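Local atomic coordinates of probable tautomerase/dehalogenase AU4130 (Aspergillus fumigatus Af293, PDB entry 3C6V), a protein that is of unknown function but probably acts as a tautomerase or dehalogenase, a trimeric enzyme assigned to the oxalocrotonate tautomerase-like families. Residues N32-E37 against K118-E123; S40-Q45 against D108-P113; A57-V62 against A140-G145. One frame throughout, in Å; residues are numbered along the deposited sequence.

Contact 1: N32-E37 against K118-E123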
loop_
_atom_site.group_PDB
_atom_site.type_symbol
_atom_site.label_atom_id
_atom_site.label_comp_id
_atom_site.label_asym_id
_atom_site.label_seq_id
_atom_site.Cartn_x
_atom_site.Cartn_y
_atom_site.Cartn_z
ATOM N N ASN B 32 -0.158 21.507 6.326
ATOM C CA ASN B 32 -1.126 22.597 6.575
ATOM C C ASN B 32 -2.428 22.383 5.800
ATOM O O ASN B 32 -2.995 23.340 5.239
ATOM C CB ASN B 32 -0.532 23.960 6.169
ATOM C CG ASN B 32 0.770 24.288 6.891
ATOM O OD1 ASN B 32 1.785 24.544 6.244
ATOM N ND2 ASN B 32 0.745 24.297 8.223
ATOM N N THR B 33 -2.901 21.135 5.783
ATOM C CA THR B 33 -4.046 20.756 4.976
ATOM C C THR B 33 -5.205 20.212 5.799
ATOM O O THR B 33 -6.383 20.567 5.553
ATOM C CB THR B 33 -3.599 19.814 3.822
ATOM O OG1 THR B 33 -2.729 20.578 2.966
ATOM C CG2 THR B 33 -4.788 19.274 3.012
ATOM N N LEU B 34 -4.873 19.325 6.736
ATOM C CA LEU B 34 -5.810 18.833 7.744
ATOM C C LEU B 34 -5.225 19.161 9.113
ATOM O O LEU B 34 -4.050 18.898 9.383
ATOM C CB LEU B 34 -5.959 17.301 7.646
ATOM C CG LEU B 34 -6.485 16.786 6.296
ATOM C CD1 LEU B 34 -6.457 15.219 6.243
ATOM C CD2 LEU B 34 -7.858 17.364 6.043
ATOM N N THR B 35 -6.050 19.675 10.001
ATOM C CA THR B 35 -5.563 19.962 11.346
ATOM C C THR B 35 -5.610 18.669 12.167
ATOM O O THR B 35 -6.276 17.707 11.778
ATOM C CB THR B 35 -6.425 21.016 12.047
ATOM O OG1 THR B 35 -7.738 20.469 12.209
ATOM C CG2 THR B 35 -6.493 22.291 11.200
ATOM N N PRO B 36 -4.895 18.630 13.299
ATOM C CA PRO B 36 -4.993 17.434 14.118
ATOM C C PRO B 36 -6.448 17.091 14.518
ATOM O O PRO B 36 -6.824 15.922 14.575
ATOM C CB PRO B 36 -4.114 17.772 15.338
ATOM C CG PRO B 36 -3.093 18.756 14.809
ATOM C CD PRO B 36 -3.891 19.593 13.819
ATOM N N GLU B 37 -7.255 18.113 14.774
ATOM C CA GLU B 37 -8.655 17.921 15.113
ATOM C C GLU B 37 -9.445 17.287 13.963
ATOM O O GLU B 37 -10.268 16.396 14.158
ATOM C CB GLU B 37 -9.277 19.253 15.500
ATOM C CG GLU B 37 -8.688 19.849 16.765
ATOM C CD GLU B 37 -7.212 20.341 16.662
ATOM O OE1 GLU B 37 -6.730 20.832 15.595
ATOM O OE2 GLU B 37 -6.529 20.231 17.715
ATOM N N LYS B 118 -12.708 23.216 1.991
ATOM C CA LYS B 118 -11.299 23.571 2.157
ATOM C C LYS B 118 -10.616 23.711 0.800
ATOM O O LYS B 118 -9.417 23.950 0.747
ATOM C CB LYS B 118 -10.548 22.515 3.007
ATOM C CG LYS B 118 -11.118 22.392 4.413
ATOM C CD LYS B 118 -10.396 21.307 5.228
ATOM C CE LYS B 118 -10.093 21.896 6.565
ATOM N NZ LYS B 118 -8.657 22.299 6.749
ATOM N N GLY B 119 -11.362 23.515 -0.296
ATOM C CA GLY B 119 -10.741 23.520 -1.640
ATOM C C GLY B 119 -9.734 22.387 -1.861
ATOM O O GLY B 119 -8.891 22.458 -2.776
ATOM N N ILE B 120 -9.822 21.324 -1.052
ATOM C CA ILE B 120 -8.929 20.141 -1.198
ATOM C C ILE B 120 -9.261 19.338 -2.455
ATOM O O ILE B 120 -10.465 19.193 -2.821
ATOM C CB ILE B 120 -9.027 19.250 0.052
ATOM C CG1 ILE B 120 -8.330 19.960 1.225
ATOM C CG2 ILE B 120 -8.443 17.815 -0.202
ATOM C CD1 ILE B 120 -8.609 19.277 2.644
ATOM N N ASP B 121 -8.221 18.870 -3.162
ATOM C CA ASP B 121 -8.412 17.844 -4.190
ATOM C C ASP B 121 -8.105 16.513 -3.541
ATOM O O ASP B 121 -7.045 16.343 -2.934
ATOM C CB ASP B 121 -7.499 18.055 -5.427
ATOM C CG ASP B 121 -7.893 19.283 -6.231
ATOM O OD1 ASP B 121 -9.097 19.634 -6.283
ATOM O OD2 ASP B 121 -7.000 19.905 -6.817
ATOM N N TRP B 122 -9.027 15.562 -3.668
ATOM C CA TRP B 122 -8.836 14.275 -2.991
ATOM C C TRP B 122 -9.138 13.118 -3.921
ATOM O O TRP B 122 -9.945 13.264 -4.843
ATOM C CB TRP B 122 -9.669 14.192 -1.707
ATOM C CG TRP B 122 -11.192 14.000 -1.858
ATOM C CD1 TRP B 122 -11.912 12.844 -1.628
ATOM C CD2 TRP B 122 -12.155 15.004 -2.203
ATOM N NE1 TRP B 122 -13.259 13.077 -1.821
ATOM C CE2 TRP B 122 -13.436 14.391 -2.169
ATOM C CE3 TRP B 122 -12.064 16.366 -2.518
ATOM C CZ2 TRP B 122 -14.618 15.095 -2.473
ATOM C CZ3 TRP B 122 -13.226 17.067 -2.822
ATOM C CH2 TRP B 122 -14.497 16.427 -2.798
ATOM N N GLU B 123 -8.473 11.983 -3.684
ATOM C CA GLU B 123 -8.707 10.777 -4.468
ATOM C C GLU B 123 -8.637 9.578 -3.541
ATOM O O GLU B 123 -7.748 9.505 -2.665
ATOM C CB GLU B 123 -7.634 10.616 -5.543
ATOM C CG GLU B 123 -7.776 9.333 -6.371
ATOM C CD GLU B 123 -6.590 9.088 -7.305
ATOM O OE1 GLU B 123 -5.470 8.811 -6.818
ATOM O OE2 GLU B 123 -6.786 9.162 -8.532
#
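The carbonyl group of T33 takes K118 above its plane, with NZ 3.1 Å from T33 O and 37° out of that plane. The C=O...N angle is 140°, and the lysine hydrogen bond, tilted over the peptide, misses the lone-pair direction. The indole of W122 has I120 O at its edge, in plane, and meets F115 with the two ring planes about 60° apart.

The K118 chain bends at chi3 and chi4, which brings NZ to T33 O. NZ also forms a salt bridge with E38 OE1, the oxygen that accepts from T35 N, while T35 OG1 caps a backbone N at the start of helix 36-51. Beside this polar tie lies an apolar one. I120 CD1 rests 3.8 Å from T33 CG2 and 4.0 Å from L34 CD2, the leucine crossing the isoleucine at about a right angle. T33 OG1 is occupied within its own turn, hydrogen-bonded to S30 and P31.

G119 is the C-prime residue of the Schellman motif that ends helix 97-115, and strand 121-129 starts just beyond it. L34 and I120 both pack on F115 of that helix and on V83 of strand 82-90, so the turn before helix 36-51 is joined to the helix-to-strand connection on the far side of strand 82-90.

Contact 2: S40-Q45 against D108-P113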
loop_
_atom_site.group_PDB
_atom_site.type_symbol
_atom_site.label_atom_id
_atom_site.label_comp_id
_atom_site.label_asym_id
_atom_site.label_seq_id
_atom_site.Cartn_x
_atom_site.Cartn_y
_atom_site.Cartn_z
ATOM N N SER B 40 -8.644 13.539 13.555
ATOM C CA SER B 40 -9.305 12.754 14.586
ATOM C C SER B 40 -10.787 12.593 14.278
ATOM O O SER B 40 -11.363 11.489 14.408
ATOM C CB SER B 40 -9.126 13.435 15.946
ATOM O OG SER B 40 -9.937 12.784 16.896
ATOM N N HIS B 41 -11.406 13.692 13.836
ATOM C CA HIS B 41 -12.821 13.647 13.476
ATOM C C HIS B 41 -13.063 12.717 12.269
ATOM O O HIS B 41 -14.013 11.912 12.275
ATOM C CB HIS B 41 -13.371 15.063 13.227
ATOM C CG HIS B 41 -14.855 15.098 12.986
ATOM N ND1 HIS B 41 -15.406 15.530 11.797
ATOM C CD2 HIS B 41 -15.897 14.730 13.770
ATOM C CE1 HIS B 41 -16.722 15.428 11.859
ATOM N NE2 HIS B 41 -17.047 14.952 13.047
ATOM N N LEU B 42 -12.197 12.799 11.248
ATOM C CA LEU B 42 -12.308 11.885 10.113
ATOM C C LEU B 42 -12.196 10.411 10.537
ATOM O O LEU B 42 -12.994 9.559 10.099
ATOM C CB LEU B 42 -11.259 12.243 9.035
ATOM C CG LEU B 42 -11.344 11.525 7.673
ATOM C CD1 LEU B 42 -12.739 11.693 7.073
ATOM C CD2 LEU B 42 -10.294 12.116 6.747
ATOM N N ALA B 43 -11.219 10.119 11.413
ATOM C CA ALA B 43 -11.005 8.756 11.848
ATOM C C ALA B 43 -12.257 8.227 12.565
ATOM O O ALA B 43 -12.645 7.063 12.390
ATOM C CB ALA B 43 -9.768 8.670 12.733
ATOM N N GLN B 44 -12.898 9.087 13.345
ATOM C CA GLN B 44 -14.137 8.700 14.054
ATOM C C GLN B 44 -15.300 8.463 13.095
ATOM O O GLN B 44 -16.070 7.506 13.245
ATOM C CB GLN B 44 -14.534 9.760 15.074
ATOM C CG GLN B 44 -13.650 9.793 16.289
ATOM C CD GLN B 44 -14.132 10.857 17.250
ATOM O OE1 GLN B 44 -15.322 10.915 17.572
ATOM N NE2 GLN B 44 -13.227 11.703 17.705
ATOM N N GLN B 45 -15.426 9.320 12.091
ATOM C CA GLN B 45 -16.435 9.121 11.054
ATOM C C GLN B 45 -16.252 7.808 10.273
ATOM O O GLN B 45 -17.224 7.068 10.017
ATOM C CB GLN B 45 -16.415 10.321 10.131
ATOM C CG GLN B 45 -16.936 11.568 10.855
ATOM C CD GLN B 45 -17.165 12.734 9.936
ATOM O OE1 GLN B 45 -18.306 13.173 9.720
ATOM N NE2 GLN B 45 -16.101 13.261 9.406
ATOM N N ASP B 108 -18.570 8.989 0.925
ATOM C CA ASP B 108 -18.626 10.333 0.330
ATOM C C ASP B 108 -19.340 11.299 1.287
ATOM O O ASP B 108 -19.025 12.499 1.342
ATOM C CB ASP B 108 -19.387 10.330 -1.013
ATOM C CG ASP B 108 -18.602 9.689 -2.160
ATOM O OD1 ASP B 108 -17.354 9.537 -2.099
ATOM O OD2 ASP B 108 -19.258 9.296 -3.139
ATOM N N ALA B 109 -20.309 10.769 2.037
ATOM C CA ALA B 109 -21.074 11.585 2.992
ATOM C C ALA B 109 -20.214 12.250 4.071
ATOM O O ALA B 109 -20.640 13.245 4.650
ATOM C CB ALA B 109 -22.204 10.792 3.619
ATOM N N PHE B 110 -19.046 11.687 4.381
ATOM C CA PHE B 110 -18.121 12.385 5.290
ATOM C C PHE B 110 -16.887 12.996 4.621
ATOM O O PHE B 110 -16.371 14.034 5.069
ATOM C CB PHE B 110 -17.732 11.552 6.542
ATOM C CG PHE B 110 -17.077 10.235 6.252
ATOM C CD1 PHE B 110 -15.727 10.155 5.910
ATOM C CD2 PHE B 110 -17.797 9.045 6.437
ATOM C CE1 PHE B 110 -15.101 8.903 5.659
ATOM C CE2 PHE B 110 -17.201 7.800 6.226
ATOM C CZ PHE B 110 -15.851 7.709 5.815
ATOM N N LEU B 111 -16.401 12.384 3.552
ATOM C CA LEU B 111 -15.196 12.925 2.913
ATOM C C LEU B 111 -15.500 14.240 2.198
ATOM O O LEU B 111 -14.756 15.210 2.334
ATOM C CB LEU B 111 -14.640 11.920 1.898
ATOM C CG LEU B 111 -14.135 10.619 2.516
ATOM C CD1 LEU B 111 -13.802 9.637 1.374
ATOM C CD2 LEU B 111 -12.897 10.966 3.364
ATOM N N THR B 112 -16.586 14.256 1.440
ATOM C CA THR B 112 -16.934 15.441 0.624
ATOM C C THR B 112 -17.152 16.678 1.502
ATOM O O THR B 112 -16.518 17.710 1.249
ATOM C CB THR B 112 -18.096 15.181 -0.383
ATOM O OG1 THR B 112 -17.702 14.152 -1.313
ATOM C CG2 THR B 112 -18.422 16.452 -1.181
ATOM N N PRO B 113 -18.011 16.589 2.562
ATOM C CA PRO B 113 -18.195 17.793 3.397
ATOM C C PRO B 113 -16.957 18.259 4.123
ATOM O O PRO B 113 -16.887 19.446 4.487
ATOM C CB PRO B 113 -19.265 17.375 4.447
ATOM C CG PRO B 113 -19.880 16.131 3.894
ATOM C CD PRO B 113 -18.888 15.479 2.997
HETATM O O HOH W 1 -16.776 15.091 7.543
#
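Q45 and F110 are the nearest pair of CA atoms, 6.8 Å apart, between two nearly antiparallel helices. The axes of the short segments 40-45 and 108-113 run at 165° and come within 10.4 Å of each other. Helix 108-113 is kinked: the backbone nitrogens of F110 and P113 make no bond to the preceding turn, and a proline nitrogen carries no hydrogen to give.

F110 makes the larger share of the contact on its helix. Its CG sits between the backbone N and the carbonyl carbon (chi1 59°), which turns one face of the ring to Q45 CB. That carbon lies over the face, 4.3 Å from the F110 ring centroid and 25° off the ring normal, a CH-pi contact. The glutamine then slides past the phenylalanine in the opposite direction, and its amide, inclined to the ring plane, comes to rest against F110 CB. L42, with CG anti to its backbone N, sends CD1 obliquely to the ring, 3.6 Å from F110 CD1. The same methyl lies 3.8 Å from L111 CD2 and so touches both residues of the partner helix.

The polar link runs through one water. Q45 NE2 donates to it at 2.7 Å, and the water donates in turn to F110 O, also at 2.7 Å.

Towards the sheet, L42 packs on I27, F110 on W25, and L111 on W122 and Y124. Two antiparallel helices laid side by side on one face of a four-stranded mixed sheet are consistent with the longer-chain, trimeric members of the tautomerase superfamily, whose subunits hold two beta-alpha-beta units.

Contact 3: A57-V62 against A140-G145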
loop_
_atom_site.group_PDB
_atom_site.type_symbol
_atom_site.label_atom_id
_atom_site.label_comp_id
_atom_site.label_asym_id
_atom_site.label_seq_id
_atom_site.Cartn_x
_atom_site.Cartn_y
_atom_site.Cartn_z
ATOM N N ALA B 57 -15.304 -2.090 16.575
ATOM C CA ALA B 57 -14.659 -0.794 16.387
ATOM C C ALA B 57 -13.145 -0.896 16.182
ATOM O O ALA B 57 -12.588 -0.217 15.291
ATOM C CB ALA B 57 -14.979 0.132 17.536
ATOM N N PHE B 58 -12.485 -1.745 16.977
ATOM C CA PHE B 58 -11.006 -1.817 16.959
ATOM C C PHE B 58 -10.443 -2.363 15.615
ATOM O O PHE B 58 -9.248 -2.274 15.393
ATOM C CB PHE B 58 -10.458 -2.647 18.158
ATOM C CG PHE B 58 -10.509 -4.153 17.954
ATOM C CD1 PHE B 58 -11.692 -4.859 18.141
ATOM C CD2 PHE B 58 -9.351 -4.864 17.590
ATOM C CE1 PHE B 58 -11.741 -6.258 17.941
ATOM C CE2 PHE B 58 -9.392 -6.233 17.386
ATOM C CZ PHE B 58 -10.571 -6.935 17.559
ATOM N N TYR B 59 -11.272 -2.954 14.739
ATOM C CA TYR B 59 -10.762 -3.364 13.413
ATOM C C TYR B 59 -10.340 -2.143 12.581
ATOM O O TYR B 59 -9.525 -2.267 11.662
ATOM C CB TYR B 59 -11.840 -4.080 12.576
ATOM C CG TYR B 59 -12.192 -5.507 12.921
ATOM C CD1 TYR B 59 -11.906 -6.049 14.179
ATOM C CD2 TYR B 59 -12.855 -6.306 11.989
ATOM C CE1 TYR B 59 -12.270 -7.375 14.490
ATOM C CE2 TYR B 59 -13.233 -7.600 12.286
ATOM C CZ TYR B 59 -12.932 -8.130 13.541
ATOM O OH TYR B 59 -13.319 -9.400 13.814
ATOM N N VAL B 60 -10.961 -0.998 12.831
ATOM C CA VAL B 60 -10.815 0.130 11.902
ATOM C C VAL B 60 -9.524 0.861 12.217
ATOM O O VAL B 60 -9.402 1.449 13.271
ATOM C CB VAL B 60 -12.001 1.090 11.958
ATOM C CG1 VAL B 60 -11.828 2.197 10.911
ATOM C CG2 VAL B 60 -13.329 0.349 11.737
ATOM N N GLN B 61 -8.562 0.789 11.296
ATOM C CA GLN B 61 -7.292 1.514 11.424
ATOM C C GLN B 61 -7.222 2.616 10.383
ATOM O O GLN B 61 -7.503 2.375 9.188
ATOM C CB GLN B 61 -6.099 0.570 11.246
ATOM C CG GLN B 61 -6.089 -0.582 12.303
ATOM C CD GLN B 61 -4.693 -1.030 12.649
ATOM O OE1 GLN B 61 -3.713 -0.406 12.240
ATOM N NE2 GLN B 61 -4.585 -2.104 13.433
ATOM N N VAL B 62 -6.843 3.810 10.832
ATOM C CA VAL B 62 -6.727 4.959 9.958
ATOM C C VAL B 62 -5.406 5.626 10.286
ATOM O O VAL B 62 -5.192 6.046 11.453
ATOM C CB VAL B 62 -7.879 5.971 10.189
ATOM C CG1 VAL B 62 -7.688 7.215 9.280
ATOM C CG2 VAL B 62 -9.273 5.340 9.939
ATOM N N ALA B 140 -6.729 -15.314 13.583
ATOM C CA ALA B 140 -7.633 -15.005 12.453
ATOM C C ALA B 140 -8.983 -14.513 12.979
ATOM O O ALA B 140 -9.587 -15.164 13.852
ATOM C CB ALA B 140 -7.817 -16.216 11.561
ATOM N N PRO B 141 -9.464 -13.332 12.503
ATOM C CA PRO B 141 -10.752 -12.874 13.018
ATOM C C PRO B 141 -11.940 -13.771 12.626
ATOM O O PRO B 141 -11.877 -14.483 11.611
ATOM C CB PRO B 141 -10.911 -11.475 12.397
ATOM C CG PRO B 141 -9.450 -11.027 12.116
ATOM C CD PRO B 141 -8.840 -12.326 11.616
ATOM N N PRO B 142 -13.029 -13.700 13.403
ATOM C CA PRO B 142 -14.184 -14.539 13.164
ATOM C C PRO B 142 -14.857 -14.216 11.828
ATOM O O PRO B 142 -14.654 -13.119 11.271
ATOM C CB PRO B 142 -15.140 -14.150 14.288
ATOM C CG PRO B 142 -14.352 -13.395 15.274
ATOM C CD PRO B 142 -13.241 -12.782 14.535
ATOM N N ALA B 143 -15.654 -15.171 11.335
ATOM C CA ALA B 143 -16.448 -14.982 10.126
ATOM C C ALA B 143 -17.393 -13.796 10.270
ATOM O O ALA B 143 -17.975 -13.595 11.318
ATOM C CB ALA B 143 -17.249 -16.262 9.813
ATOM N N ALA B 144 -17.520 -13.009 9.208
ATOM C CA ALA B 144 -18.512 -11.938 9.119
ATOM C C ALA B 144 -19.883 -12.453 9.532
ATOM O O ALA B 144 -20.365 -13.482 9.017
ATOM C CB ALA B 144 -18.556 -11.369 7.684
ATOM N N GLY B 145 -20.492 -11.775 10.512
ATOM C CA GLY B 145 -21.858 -12.104 10.957
ATOM C C GLY B 145 -22.024 -13.262 11.921
ATOM O O GLY B 145 -23.149 -13.591 12.320
HETATM O O HOH W 2 -14.963 -10.472 11.801
#
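Y59 carries its half of the contact alone, reaching across to P141 and P142. Its CB already points at the 140-145 loop, and with CG anti to the carbonyl carbon (chi1 -76°) the phenol reaches the prolines from the short 3-10 segment 57-59.

Partway along, CD1 rides over one face of the neighbouring F58 ring, 3.7 Å above its plane and offset toward the rim, while F58 CZ lies in plane at the tyrosine edge. W134 meets the Y59 ring edge-to-face, and W152 of helix 147-155 and I136 of strand 135-136 touch the same side chain. Further out, Y59 CZ comes within 4.1 Å of P141 CB, which approaches the ring obliquely. At the tip, Y59 OH is held against the prolines: P141 CB and P142 CD are each 3.5 Å from it. Both pyrrolidine rings cross the tyrosine obliquely.

Water 2 lies in the plane of the phenol, at its edge. Y59 OH donates to it over 2.8 Å, and the water passes a hydrogen on to P142 O over 2.7 Å. R131 also reaches that carbonyl through a weak hydrogen bond.

The prolines place CH groups around the hydroxyl oxygen and offer it no N-H, and the one carbonyl it serves, P142 O, is reached by way of the water. The buried phenol thus spends its hydrogen on a relay to the loop backbone. The two segments bury only 84 Å² together. Between the lead-in to strand 61-66, which continues the sheet into the third subunit, and the proline-containing loop before helix 147-155, the joint consists of a single aromatic tip, a pair of aliphatic rings and one bridging water.

Overall arrangement
After strand 24-29 the chain opens contact 1 at 32-37, then contact 2 in helix 36-51, then contact 3 on the way into strand 61-66. Contact 2 closes first, when helix 97-115 returns alongside helix 36-51. Contact 1 closes next, just before strand 121-129, and so encloses contact 2. Contact 3 closes last, in the loop before helix 147-155, and crosses both. Contacts 1 and 2 touch through W122 and T112; contacts 2 and 3 through A43 and V62. With centres 28 Å apart, contact 1 ties the lead-in of helix 36-51 to the start of strand 121-129, and contact 3 ties the approach to strand 61-66 to the loop before helix 147-155.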